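Local structure of Nrps/pks (Streptomyces albus, 4OPE) at residues 481-486 and 559-564; 450-455 and 487-492; 475-480 and 503-508; 467-472 and 510-515; 258-263 and 367-372. The protein probably catalyses the decarboxylative condensation that lengthens the polyketide chain, as one ketosynthase domain of the AT-less type I synthase for oxazolomycin. All blocks are in the same frame, centred on the assembly; numbering follows the deposited sequence.

Contact 1 (481-486 and 559-564)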
# COMPACT_ATOMS: atom_id res chain seq x y z
N PRO A 481 -1.49 -12.60 -40.65
CA PRO A 481 -1.93 -13.94 -40.23
C PRO A 481 -0.89 -14.68 -39.38
O PRO A 481 -1.23 -15.47 -38.47
CB PRO A 481 -2.16 -14.67 -41.56
CG PRO A 481 -1.39 -13.88 -42.56
CD PRO A 481 -1.40 -12.48 -42.12
N ALA A 482 0.37 -14.46 -39.72
CA ALA A 482 1.46 -15.06 -38.96
C ALA A 482 1.48 -14.53 -37.54
O ALA A 482 1.87 -15.24 -36.63
CB ALA A 482 2.78 -14.81 -39.64
N ALA A 483 1.05 -13.30 -37.37
CA ALA A 483 1.00 -12.63 -36.08
C ALA A 483 -0.14 -13.21 -35.23
O ALA A 483 -0.03 -13.33 -34.00
CB ALA A 483 0.81 -11.12 -36.28
N VAL A 484 -1.23 -13.56 -35.88
CA VAL A 484 -2.36 -14.11 -35.19
C VAL A 484 -1.94 -15.47 -34.65
O VAL A 484 -2.17 -15.79 -33.50
CB VAL A 484 -3.56 -14.23 -36.11
CG1 VAL A 484 -4.67 -15.06 -35.47
CG2 VAL A 484 -4.11 -12.84 -36.45
N ALA A 485 -1.35 -16.27 -35.52
CA ALA A 485 -0.80 -17.57 -35.15
C ALA A 485 0.19 -17.45 -34.01
O ALA A 485 0.06 -18.18 -33.02
CB ALA A 485 -0.07 -18.20 -36.35
N ALA A 486 1.17 -16.56 -34.17
CA ALA A 486 2.25 -16.44 -33.19
C ALA A 486 1.67 -16.09 -31.81
O ALA A 486 2.05 -16.70 -30.82
CB ALA A 486 3.29 -15.41 -33.61
N GLY A 559 10.87 -14.00 -32.64
CA GLY A 559 10.86 -12.68 -33.26
C GLY A 559 9.56 -12.27 -33.92
O GLY A 559 9.42 -11.13 -34.34
N ALA A 560 8.59 -13.19 -33.99
CA ALA A 560 7.35 -12.94 -34.70
C ALA A 560 6.67 -11.67 -34.17
O ALA A 560 6.69 -11.38 -32.97
CB ALA A 560 6.41 -14.13 -34.55
N PRO A 561 6.06 -10.92 -35.08
CA PRO A 561 5.34 -9.76 -34.61
C PRO A 561 4.05 -10.17 -33.88
O PRO A 561 3.49 -11.23 -34.16
CB PRO A 561 5.01 -9.04 -35.91
CG PRO A 561 4.80 -10.18 -36.91
CD PRO A 561 5.66 -11.33 -36.44
N ARG A 562 3.58 -9.35 -32.94
CA ARG A 562 2.35 -9.71 -32.24
C ARG A 562 1.18 -8.74 -32.37
O ARG A 562 1.32 -7.58 -32.69
CB ARG A 562 2.67 -10.07 -30.80
CG ARG A 562 3.45 -11.40 -30.76
CD ARG A 562 3.66 -11.95 -29.36
NE ARG A 562 4.19 -10.95 -28.41
CZ ARG A 562 5.25 -11.14 -27.61
NH1 ARG A 562 5.94 -12.28 -27.60
NH2 ARG A 562 5.62 -10.18 -26.78
N VAL A 563 -0.00 -9.27 -32.15
CA VAL A 563 -1.23 -8.51 -32.15
C VAL A 563 -2.03 -8.88 -30.94
O VAL A 563 -1.83 -9.92 -30.30
CB VAL A 563 -2.05 -8.77 -33.42
CG1 VAL A 563 -1.25 -8.30 -34.61
CG2 VAL A 563 -2.42 -10.24 -33.59
N SER A 564 -2.97 -8.02 -30.62
CA SER A 564 -3.82 -8.18 -29.47
C SER A 564 -5.04 -8.87 -29.94
O SER A 564 -5.71 -8.36 -30.82
CB SER A 564 -4.22 -6.81 -29.00
OG SER A 564 -3.07 -6.05 -28.71

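Contact 2 (450-455 and 487-492)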
# COMPACT_ATOMS: atom_id res chain seq x y z
N VAL A 450 -0.76 -22.37 -38.37
CA VAL A 450 -1.65 -23.08 -37.47
C VAL A 450 -2.24 -22.09 -36.52
O VAL A 450 -1.52 -21.25 -35.99
CB VAL A 450 -0.94 -24.18 -36.67
CG1 VAL A 450 0.20 -23.62 -35.85
CG2 VAL A 450 -1.93 -24.91 -35.79
N CYS A 451 -3.55 -22.18 -36.34
CA CYS A 451 -4.24 -21.44 -35.32
C CYS A 451 -4.54 -22.41 -34.21
O CYS A 451 -5.33 -23.33 -34.38
CB CYS A 451 -5.55 -20.89 -35.82
SG CYS A 451 -6.74 -20.39 -34.53
N ALA A 452 -3.97 -22.18 -33.05
CA ALA A 452 -4.13 -23.14 -31.99
C ALA A 452 -4.83 -22.48 -30.78
O ALA A 452 -4.34 -21.50 -30.24
CB ALA A 452 -2.75 -23.68 -31.63
N LEU A 453 -5.97 -23.02 -30.39
CA LEU A 453 -6.79 -22.46 -29.32
C LEU A 453 -6.96 -23.50 -28.26
O LEU A 453 -6.98 -24.69 -28.57
CB LEU A 453 -8.18 -22.12 -29.81
CG LEU A 453 -8.33 -21.08 -30.91
CD1 LEU A 453 -9.81 -20.82 -31.19
CD2 LEU A 453 -7.72 -19.78 -30.48
N SER A 454 -7.09 -23.06 -27.00
CA SER A 454 -7.46 -23.96 -25.94
C SER A 454 -8.28 -23.26 -24.91
O SER A 454 -8.29 -22.04 -24.84
CB SER A 454 -6.24 -24.61 -25.27
OG SER A 454 -5.36 -23.67 -24.67
N ALA A 455 -8.96 -24.05 -24.11
CA ALA A 455 -9.74 -23.52 -23.06
C ALA A 455 -9.87 -24.59 -21.98
O ALA A 455 -9.53 -25.76 -22.19
CB ALA A 455 -11.10 -23.09 -23.58
N THR A 487 0.74 -15.15 -31.79
CA THR A 487 0.23 -14.64 -30.55
C THR A 487 -0.45 -15.73 -29.74
O THR A 487 -0.20 -15.87 -28.53
CB THR A 487 -0.75 -13.48 -30.83
OG1 THR A 487 0.01 -12.35 -31.32
CG2 THR A 487 -1.53 -13.10 -29.58
N LEU A 488 -1.25 -16.54 -30.40
CA LEU A 488 -2.00 -17.60 -29.75
C LEU A 488 -1.10 -18.68 -29.19
O LEU A 488 -1.39 -19.28 -28.16
CB LEU A 488 -3.00 -18.21 -30.71
CG LEU A 488 -4.15 -17.25 -31.06
CD1 LEU A 488 -4.86 -17.72 -32.31
CD2 LEU A 488 -5.11 -17.07 -29.89
N LEU A 489 0.04 -18.88 -29.83
CA LEU A 489 0.99 -19.87 -29.36
C LEU A 489 1.80 -19.39 -28.15
O LEU A 489 2.57 -20.18 -27.57
CB LEU A 489 1.93 -20.28 -30.48
CG LEU A 489 1.19 -20.98 -31.61
CD1 LEU A 489 2.11 -21.22 -32.80
CD2 LEU A 489 0.60 -22.28 -31.07
N THR A 490 1.63 -18.15 -27.73
CA THR A 490 2.26 -17.75 -26.48
C THR A 490 1.33 -17.97 -25.31
O THR A 490 1.74 -17.85 -24.15
CB THR A 490 2.60 -16.27 -26.49
OG1 THR A 490 1.38 -15.51 -26.36
CG2 THR A 490 3.34 -15.94 -27.77
N ARG A 491 0.08 -18.32 -25.60
CA ARG A 491 -0.87 -18.48 -24.54
C ARG A 491 -0.79 -19.81 -23.84
O ARG A 491 -0.55 -20.84 -24.44
CB ARG A 491 -2.28 -18.29 -25.09
CG ARG A 491 -2.54 -16.84 -25.42
CD ARG A 491 -4.01 -16.59 -25.70
NE ARG A 491 -4.19 -15.20 -26.08
CZ ARG A 491 -5.36 -14.62 -26.22
NH1 ARG A 491 -6.50 -15.31 -26.05
NH2 ARG A 491 -5.36 -13.34 -26.57
N GLU A 492 -1.07 -19.81 -22.55
CA GLU A 492 -0.94 -21.01 -21.76
C GLU A 492 -1.88 -22.11 -22.29
O GLU A 492 -3.07 -21.86 -22.52
CB GLU A 492 -1.22 -20.70 -20.33
CG GLU A 492 -1.18 -21.91 -19.46
CD GLU A 492 -1.42 -21.57 -18.01
OE1 GLU A 492 -0.80 -20.58 -17.48
OE2 GLU A 492 -2.21 -22.34 -17.42
O HOH W 1 -3.75 -20.60 -27.72

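Contact 3 (475-480 and 503-508)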
# COMPACT_ATOMS: atom_id res chain seq x y z
N GLU A 475 -12.10 -5.94 -36.41
CA GLU A 475 -10.88 -5.13 -36.37
C GLU A 475 -9.66 -5.99 -36.63
O GLU A 475 -8.59 -5.48 -36.92
CB GLU A 475 -10.73 -4.37 -35.05
CG GLU A 475 -12.00 -3.68 -34.54
CD GLU A 475 -11.85 -2.18 -34.24
OE1 GLU A 475 -12.11 -1.76 -33.08
OE2 GLU A 475 -11.50 -1.41 -35.18
N GLY A 476 -9.79 -7.30 -36.54
CA GLY A 476 -8.66 -8.16 -36.79
C GLY A 476 -8.40 -8.56 -38.22
O GLY A 476 -7.42 -9.26 -38.48
N ARG A 477 -9.27 -8.12 -39.15
CA ARG A 477 -9.12 -8.49 -40.55
C ARG A 477 -7.81 -7.99 -41.14
O ARG A 477 -7.23 -8.63 -41.97
CB ARG A 477 -10.28 -7.99 -41.38
CG ARG A 477 -10.35 -8.70 -42.70
CD ARG A 477 -11.49 -8.20 -43.56
NE ARG A 477 -11.45 -8.83 -44.87
CZ ARG A 477 -10.58 -8.52 -45.82
NH1 ARG A 477 -10.62 -9.18 -46.98
NH2 ARG A 477 -9.68 -7.56 -45.64
N ALA A 478 -7.31 -6.87 -40.64
CA ALA A 478 -6.04 -6.33 -41.08
C ALA A 478 -4.82 -6.94 -40.43
O ALA A 478 -3.69 -6.58 -40.77
CB ALA A 478 -6.02 -4.83 -40.80
N ALA A 479 -5.01 -7.85 -39.48
CA ALA A 479 -3.91 -8.44 -38.76
C ALA A 479 -3.09 -9.34 -39.67
O ALA A 479 -3.63 -10.08 -40.49
CB ALA A 479 -4.46 -9.22 -37.59
N HIS A 480 -1.77 -9.28 -39.54
CA HIS A 480 -0.96 -10.23 -40.27
C HIS A 480 -1.26 -11.64 -39.73
O HIS A 480 -1.29 -11.85 -38.52
CB HIS A 480 0.52 -9.95 -40.13
CG HIS A 480 1.35 -10.65 -41.16
ND1 HIS A 480 1.53 -12.01 -41.15
CD2 HIS A 480 2.01 -10.20 -42.25
CE1 HIS A 480 2.26 -12.38 -42.19
NE2 HIS A 480 2.57 -11.29 -42.87
N ASP A 503 -4.31 -19.99 -44.27
CA ASP A 503 -3.41 -19.18 -45.09
C ASP A 503 -3.59 -17.70 -44.79
O ASP A 503 -2.65 -16.91 -44.89
CB ASP A 503 -3.75 -19.37 -46.58
CG ASP A 503 -3.68 -20.81 -47.04
OD1 ASP A 503 -2.67 -21.48 -46.72
OD2 ASP A 503 -4.61 -21.24 -47.76
N THR A 504 -4.84 -17.33 -44.53
CA THR A 504 -5.22 -15.96 -44.31
C THR A 504 -6.26 -15.87 -43.21
O THR A 504 -6.90 -16.84 -42.80
CB THR A 504 -5.90 -15.36 -45.55
OG1 THR A 504 -7.15 -16.03 -45.78
CG2 THR A 504 -5.03 -15.50 -46.74
N VAL A 505 -6.46 -14.64 -42.78
CA VAL A 505 -7.45 -14.33 -41.80
C VAL A 505 -8.88 -14.70 -42.23
O VAL A 505 -9.62 -15.28 -41.46
CB VAL A 505 -7.28 -12.86 -41.48
CG1 VAL A 505 -8.53 -12.32 -40.88
CG2 VAL A 505 -6.11 -12.70 -40.55
N ASP A 506 -9.26 -14.39 -43.45
CA ASP A 506 -10.63 -14.68 -43.90
C ASP A 506 -10.87 -16.18 -43.92
O ASP A 506 -11.94 -16.68 -43.51
CB ASP A 506 -10.88 -14.22 -45.32
CG ASP A 506 -10.97 -12.75 -45.46
OD1 ASP A 506 -10.76 -12.06 -44.44
OD2 ASP A 506 -11.26 -12.30 -46.61
N ASP A 507 -9.88 -16.90 -44.42
CA ASP A 507 -10.12 -18.31 -44.50
C ASP A 507 -10.07 -18.96 -43.14
O ASP A 507 -10.72 -19.94 -42.95
CB ASP A 507 -9.29 -19.02 -45.61
CG ASP A 507 -7.87 -19.27 -45.24
OD1 ASP A 507 -7.63 -20.09 -44.33
OD2 ASP A 507 -6.98 -18.71 -45.94
N LEU A 508 -9.37 -18.37 -42.19
CA LEU A 508 -9.44 -18.83 -40.80
C LEU A 508 -10.84 -18.58 -40.20
O LEU A 508 -11.45 -19.50 -39.65
CB LEU A 508 -8.40 -18.11 -39.97
CG LEU A 508 -8.38 -18.37 -38.46
CD1 LEU A 508 -8.19 -19.84 -38.18
CD2 LEU A 508 -7.24 -17.56 -37.85

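Contact 4 (467-472 and 510-515)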
# COMPACT_ATOMS: atom_id res chain seq x y z
N ARG A 467 -15.44 -15.70 -30.28
CA ARG A 467 -14.90 -14.36 -30.10
C ARG A 467 -13.78 -14.11 -31.08
O ARG A 467 -13.65 -13.02 -31.60
CB ARG A 467 -14.40 -14.20 -28.69
CG ARG A 467 -15.49 -14.04 -27.65
CD ARG A 467 -15.07 -14.47 -26.26
NE ARG A 467 -13.82 -13.84 -25.82
CZ ARG A 467 -13.72 -12.58 -25.37
NH1 ARG A 467 -12.51 -12.13 -24.99
NH2 ARG A 467 -14.79 -11.78 -25.27
N THR A 468 -12.98 -15.14 -31.32
CA THR A 468 -11.86 -15.04 -32.21
C THR A 468 -12.28 -14.86 -33.69
O THR A 468 -11.79 -13.96 -34.42
CB THR A 468 -10.96 -16.30 -32.06
OG1 THR A 468 -10.42 -16.35 -30.72
CG2 THR A 468 -9.81 -16.29 -33.07
N ALA A 469 -13.20 -15.70 -34.16
CA ALA A 469 -13.75 -15.47 -35.48
C ALA A 469 -14.34 -14.08 -35.60
O ALA A 469 -14.20 -13.44 -36.63
CB ALA A 469 -14.83 -16.47 -35.80
N GLU A 470 -15.01 -13.61 -34.57
CA GLU A 470 -15.66 -12.32 -34.68
C GLU A 470 -14.63 -11.18 -34.78
O GLU A 470 -14.80 -10.23 -35.54
CB GLU A 470 -16.61 -12.13 -33.51
CG GLU A 470 -17.32 -10.79 -33.50
CD GLU A 470 -18.00 -10.49 -32.16
OE1 GLU A 470 -17.36 -10.70 -31.08
OE2 GLU A 470 -19.19 -10.06 -32.19
N PHE A 471 -13.56 -11.29 -34.02
CA PHE A 471 -12.49 -10.34 -34.09
C PHE A 471 -11.84 -10.32 -35.46
O PHE A 471 -11.46 -9.25 -35.94
CB PHE A 471 -11.43 -10.70 -33.05
CG PHE A 471 -10.21 -9.87 -33.14
CD1 PHE A 471 -10.22 -8.58 -32.65
CD2 PHE A 471 -9.08 -10.35 -33.73
CE1 PHE A 471 -9.09 -7.78 -32.72
CE2 PHE A 471 -7.93 -9.56 -33.82
CZ PHE A 471 -7.94 -8.28 -33.30
N LEU A 472 -11.69 -11.51 -36.05
CA LEU A 472 -11.02 -11.68 -37.35
C LEU A 472 -11.83 -11.17 -38.52
O LEU A 472 -11.27 -10.83 -39.53
CB LEU A 472 -10.72 -13.16 -37.58
CG LEU A 472 -9.68 -13.85 -36.69
CD1 LEU A 472 -9.69 -15.33 -36.99
CD2 LEU A 472 -8.27 -13.31 -36.86
N ASP A 510 -13.66 -18.22 -41.79
CA ASP A 510 -14.50 -19.20 -42.45
C ASP A 510 -14.49 -20.55 -41.73
O ASP A 510 -15.55 -21.17 -41.52
CB ASP A 510 -13.96 -19.45 -43.87
CG ASP A 510 -14.26 -18.31 -44.85
OD1 ASP A 510 -15.15 -17.47 -44.59
OD2 ASP A 510 -13.61 -18.28 -45.92
N ALA A 511 -13.30 -21.05 -41.40
CA ALA A 511 -13.24 -22.36 -40.83
C ALA A 511 -13.84 -22.37 -39.44
O ALA A 511 -14.56 -23.29 -39.08
CB ALA A 511 -11.80 -22.86 -40.77
N LEU A 512 -13.50 -21.36 -38.64
CA LEU A 512 -14.03 -21.22 -37.29
C LEU A 512 -15.55 -21.06 -37.34
O LEU A 512 -16.25 -21.67 -36.59
CB LEU A 512 -13.38 -20.03 -36.58
CG LEU A 512 -11.86 -20.11 -36.44
CD1 LEU A 512 -11.35 -18.97 -35.62
CD2 LEU A 512 -11.34 -21.38 -35.82
N GLU A 513 -16.07 -20.28 -38.25
CA GLU A 513 -17.53 -20.15 -38.35
C GLU A 513 -18.19 -21.50 -38.74
O GLU A 513 -19.17 -21.90 -38.14
CB GLU A 513 -17.90 -19.01 -39.30
CG GLU A 513 -17.43 -17.68 -38.74
CD GLU A 513 -17.85 -16.46 -39.54
OE1 GLU A 513 -18.60 -16.59 -40.57
OE2 GLU A 513 -17.42 -15.33 -39.12
N ASP A 514 -17.58 -22.22 -39.67
CA ASP A 514 -18.08 -23.54 -40.05
C ASP A 514 -18.13 -24.44 -38.82
O ASP A 514 -19.10 -25.13 -38.60
CB ASP A 514 -17.21 -24.18 -41.14
CG ASP A 514 -17.42 -23.55 -42.51
OD1 ASP A 514 -18.45 -22.91 -42.73
OD2 ASP A 514 -16.54 -23.68 -43.40
N HIS A 515 -17.09 -24.41 -38.01
CA HIS A 515 -17.01 -25.33 -36.89
C HIS A 515 -18.13 -24.98 -35.94
O HIS A 515 -18.76 -25.87 -35.41
CB HIS A 515 -15.62 -25.26 -36.23
CG HIS A 515 -15.50 -26.07 -34.97
ND1 HIS A 515 -15.83 -25.57 -33.73
CD2 HIS A 515 -15.08 -27.34 -34.76
CE1 HIS A 515 -15.61 -26.50 -32.81
NE2 HIS A 515 -15.15 -27.58 -33.41

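Contact 5 (258-263 and 367-372)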
# COMPACT_ATOMS: atom_id res chain seq x y z
N GLY A 258 11.89 -10.23 -27.39
CA GLY A 258 10.97 -9.67 -28.41
C GLY A 258 9.55 -9.28 -27.97
O GLY A 258 8.58 -9.67 -28.64
N ASP A 259 9.40 -8.52 -26.87
CA ASP A 259 8.06 -8.08 -26.46
C ASP A 259 7.65 -6.93 -27.33
O ASP A 259 8.50 -6.19 -27.80
CB ASP A 259 8.00 -7.61 -25.03
CG ASP A 259 8.38 -8.66 -24.05
OD1 ASP A 259 7.79 -9.75 -24.05
OD2 ASP A 259 9.30 -8.39 -23.27
N ARG A 260 6.35 -6.77 -27.53
CA ARG A 260 5.85 -5.54 -28.08
C ARG A 260 5.92 -4.49 -26.94
O ARG A 260 5.36 -4.69 -25.87
CB ARG A 260 4.43 -5.74 -28.61
CG ARG A 260 3.81 -4.52 -29.24
CD ARG A 260 2.51 -4.87 -29.93
NE ARG A 260 1.59 -5.59 -29.04
CZ ARG A 260 0.34 -5.92 -29.36
NH1 ARG A 260 -0.18 -5.56 -30.53
NH2 ARG A 260 -0.41 -6.58 -28.48
N VAL A 261 6.64 -3.40 -27.16
CA VAL A 261 6.80 -2.34 -26.16
C VAL A 261 5.73 -1.26 -26.37
O VAL A 261 5.61 -0.67 -27.43
CB VAL A 261 8.21 -1.76 -26.25
CG1 VAL A 261 8.36 -0.58 -25.34
CG2 VAL A 261 9.21 -2.80 -25.81
N LEU A 262 4.95 -0.98 -25.34
CA LEU A 262 3.85 -0.02 -25.46
C LEU A 262 4.25 1.40 -25.16
O LEU A 262 3.59 2.35 -25.61
CB LEU A 262 2.73 -0.41 -24.50
CG LEU A 262 1.68 -1.39 -25.04
CD1 LEU A 262 2.28 -2.36 -26.00
CD2 LEU A 262 1.00 -2.16 -23.95
N ALA A 263 5.30 1.56 -24.36
CA ALA A 263 5.74 2.87 -23.92
C ALA A 263 6.96 2.71 -23.03
O ALA A 263 7.13 1.71 -22.33
CB ALA A 263 4.63 3.58 -23.14
N GLN A 367 -3.58 6.04 -27.12
CA GLN A 367 -3.28 7.17 -27.98
C GLN A 367 -1.94 6.91 -28.74
O GLN A 367 -1.88 7.07 -29.96
CB GLN A 367 -3.32 8.49 -27.20
CG GLN A 367 -4.74 8.89 -26.88
CD GLN A 367 -4.91 10.30 -26.28
OE1 GLN A 367 -5.97 10.90 -26.35
NE2 GLN A 367 -3.85 10.82 -25.71
N PHE A 368 -0.91 6.48 -28.01
CA PHE A 368 0.35 6.17 -28.63
C PHE A 368 0.12 5.18 -29.76
O PHE A 368 0.56 5.42 -30.91
CB PHE A 368 1.34 5.58 -27.64
CG PHE A 368 1.99 6.59 -26.71
CD1 PHE A 368 2.03 7.94 -26.98
CD2 PHE A 368 2.63 6.13 -25.56
CE1 PHE A 368 2.68 8.81 -26.11
CE2 PHE A 368 3.29 7.00 -24.69
CZ PHE A 368 3.31 8.35 -24.97
N ARG A 369 -0.62 4.11 -29.47
CA ARG A 369 -0.76 3.04 -30.45
C ARG A 369 -1.47 3.50 -31.73
O ARG A 369 -1.02 3.20 -32.82
CB ARG A 369 -1.51 1.84 -29.88
CG ARG A 369 -1.92 0.89 -31.00
CD ARG A 369 -2.48 -0.45 -30.54
NE ARG A 369 -1.58 -1.14 -29.59
CZ ARG A 369 -1.93 -2.15 -28.78
NH1 ARG A 369 -3.18 -2.64 -28.76
NH2 ARG A 369 -1.02 -2.67 -27.96
N HIS A 370 -2.59 4.20 -31.59
CA HIS A 370 -3.34 4.67 -32.73
C HIS A 370 -2.95 6.08 -33.19
O HIS A 370 -3.46 6.56 -34.16
CB HIS A 370 -4.83 4.66 -32.40
CG HIS A 370 -5.33 3.32 -31.99
ND1 HIS A 370 -5.50 2.29 -32.88
CD2 HIS A 370 -5.74 2.86 -30.79
CE1 HIS A 370 -5.96 1.23 -32.24
NE2 HIS A 370 -6.12 1.55 -30.97
N GLN A 371 -2.06 6.74 -32.49
CA GLN A 371 -1.55 8.04 -32.94
C GLN A 371 -2.67 9.05 -33.17
O GLN A 371 -2.68 9.80 -34.15
CB GLN A 371 -0.72 7.87 -34.19
CG GLN A 371 0.47 6.97 -33.97
CD GLN A 371 1.31 6.81 -35.22
OE1 GLN A 371 0.81 6.85 -36.33
NE2 GLN A 371 2.59 6.64 -35.04
N GLU A 372 -3.58 9.09 -32.21
CA GLU A 372 -4.72 9.97 -32.25
C GLU A 372 -4.90 10.55 -30.88
O GLU A 372 -4.58 9.92 -29.90
CB GLU A 372 -6.00 9.22 -32.64
CG GLU A 372 -6.03 8.81 -34.09
CD GLU A 372 -7.35 8.20 -34.52
OE1 GLU A 372 -7.91 7.33 -33.83
OE2 GLU A 372 -7.85 8.57 -35.61

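Contact 1 (481-486 and 559-564)
This is an apolar packing contact between one face of helix 481-488 and the extended chain 559-564, which passes beside it after helix 541-550. Three small side chains and a valine carry most of it, and the two segments together bury 270 Å². Ala-483 points its methyl at the extended chain: CB lies 3.4 Å from Pro-561 O and 3.9 Å from Val-563 CG1, with the Pro-561 ring brushing the same methyl through CG. The CA of Ala-483 also makes a CA-H...O contact with Pro-561 O. One turn on, Ala-486 and Ala-560 meet methyl to methyl, CB to CB at 3.5 Å. At the other end Val-563 (chi1 -63°) holds CG1 anti to its carbonyl carbon, against Ala-483, while CG2 lies 3.9 Å from Ala-483 O and more loosely by Val-484 CG2. The alanines let the chain run close to the helix, with CA atoms of Ala-483 and Arg-562 5.0 Å apart. Just beyond the helix segment, Thr-487 OG1 bonds to both Ala-483 O and Val-563 N and so pins the passing chain. A chain laid across a helix of the small alpha/beta subdomain in this way is consistent with the flanking subdomain that AT-less ketosynthases carry beside the thiolase-like body.

Contact 2 (450-455 and 487-492)
Strand 450-455 runs beside the C-terminal part of helix 481-488, where a type I turn from Leu-488 to Arg-491 leads the chain out of the helix and onward beside the strand, and the CA atoms of Ala-452 and Leu-488 come within 6.3 Å. The strand is an outer one of the three-stranded antiparallel sheet; Cys-451, Leu-453 and Ala-455 use their backbone bonds on strand 496-502, so residues 487-492 lie along the other edge. Two successive leucines straddle that edge. Leu-488 (chi1 -69°) goes to the side holding Cys-451 and Leu-453: its CD1 sits 3.9 Å from Cys-451 SG, and its CD2 lies 3.8 Å from Leu-453 CD2, the two leucines crossing obliquely. Leu-489 takes the other side, its CD2 resting 3.7 Å from Ala-452 CB while CD1 meets Val-450 CG1 more loosely. Leu-488 CD2 also lies over one face of the Arg-491 guanidinium, toward its rim, and this group is held by Leu-565 O and Pro-566 O. Beyond the leucines, toward Ser-454, one water bridges the backbones, donating to Ala-452 O and to Leu-488 O, 2.7 Å from each. Within the turn region Thr-487 O is gripped twice, by Thr-490 N and by Thr-490 OG1 at 2.7 Å. The polar ends at the far margin look elsewhere: Ser-454 OG bonds to Met-494 N and Glu-492 to Arg-113. Helix and sheet edge are thus joined by hydrocarbon on both faces of the strand and, next to it, by a single water, which satisfies an edge carbonyl and the carbonyl of Leu-488 where no direct backbone bond links them.

Contact 3 (475-480 and 503-508)
Asp-503 and Thr-504 lead into helix 505-516 beside the loop 475-480. Thr-504 stands at the N-cap: its OG1 accepts from Asp-507 N at 3.2 Å, while Thr-504 N donates back to Asp-507 OD2 at 2.9 Å. This reciprocal pair is a capping box, and Thr-504 OG1 gives a further bond to the same OD2, met from above the carboxylate plane. Val-505 then turns toward the loop. With CG1 anti to the backbone N (chi1 159°), that methyl lies 3.9 Å from Arg-477 CA and near Gly-476 O, and CG2 rests 3.6 Å from Ala-479 O. So the start of the helix sits on the link between helices 458-473 and 481-488 of the alpha/beta subdomain. Asp-506 carries the charged part at the outer margin. Arg-477, extended from CG to NE, crosses it obliquely, Arg-477 NH1 forming a salt bridge with Asp-506 OD2 at 3.2 Å whose hydrogen bond is weak; guanidinium and carboxylate planes stand 59° apart. An alanine in place of Asp-506 would lose this ion pair and would probably leave the Arg-477 side chain less well fixed. Asp-507 OD1 also forms a salt bridge with Arg-523. Leu-508 faces the interior, against Leu-472, Val-500 and Cys-451.

Contact 4 (467-472 and 510-515)
Helices 458-473 and 505-516 pack here in a roughly antiparallel pair, their short segments running at 143° to each other with axes 9.1 Å apart at closest approach. The tight part centres on Ala-469 and Leu-512. Ala-469 offers only a methyl, which lets the helices draw together: its CB meets Leu-512 CB at 3.9 Å, and the CA atoms of the two residues are 6.0 Å apart. Leu-512 (chi1 -59°, CG anti to its carbonyl carbon) sends CD1 across to the other helix. There CD1 lies 4.0 Å from Thr-468 CG2, the two side chains crossing obliquely, and 4.2 Å from Leu-472 CD1. Thr-468 turns this methyl to the leucine by keeping CG2 anti to its backbone N, while its OG1 bonds back to His-464 O within its own helix. Leu-512 also touches Leu-498 and Val-500 of strand 496-502, so the pair sits on one face of the three-stranded sheet. The looser side lies by Glu-513. Its aliphatic part passes over Ala-469, CG to CB at 4.1 Å, and its carboxylate goes on to a salt bridge with Arg-473 NE; the same arginine binds Asp-510 OD1 through NH2. The interface is small, 160 Å² in all. Its chemistry separates cleanly: hydrocarbon fills the gap between the helices, while Glu-513 and Asp-510 flank Arg-473 at the margin, a setting that would be expected to keep all three groups ionised and to tie the helices together at that end.

Contact 5 (258-263 and 367-372)
The charged part of the contact is a stack of two arginines. The guanidinium of Arg-260 lies flat on that of Arg-369, centres 4.4 Å apart and planes 22° from parallel, although the two side chains cross at about a right angle. Arg-369 NH2 sits over the centre of the Arg-260 group, 3.8 Å from its CZ. Each chain is extended at first and then bent at chi3 (52° in Arg-260, -53° in Arg-369), which brings the flat ends together. The like charges, with Arg-260 NH1 and Arg-369 NH2 4.0 Å apart, would be expected to repel, a cost that the flat stacking and solvent probably lessen; Arg-260 NH2 also bonds to Ser-564 OG. An alanine in place of Arg-260 would remove this stack and that bond, and would probably loosen the hold on the passing 559-564 chain. The segments belong to the thiolase-like body of the ketosynthase: 258-263 leads into strand 263-272 of the large mixed sheet, and Leu-262 and Ala-263 bond through the backbone to Ile-11, while 367-372 ends helix 356-370. Van der Waals packing completes the join. Leu-262 runs alongside Arg-369, CD1 at the edge of its guanidinium, 3.9 Å from NH2. The apolar pair is Ala-263 and Phe-368, Ala-263 CB approaching the ring edge 4.0 Å from CE2, and Leu-262 O lies at the same edge, 3.9 Å from CD2. The Phe-368 ring also meets Trp-402.

Along the chain contact 5 closes first, within the thiolase-like body; the other four interleave further on, in the small alpha/beta subdomain built on strands 449-455, 496-502 and 524-528. Contacts 1 and 2 share helix 481-488, and contacts 3 and 4 share helix 505-516. The centres of contacts 1 and 2 are about 11 Å apart, and those of contacts 3 and 4 about 10 Å. Contact 3 lies between the segments of contact 4 in sequence, and Gly-476 N probably bonds to Phe-471 O. Contacts 4 and 5 are the most widely separated, about 27 Å between centres. The extended chain 559-564 of contact 1 touches both contact 2 and contact 5, tying the flanking subdomain to the ketosynthase body.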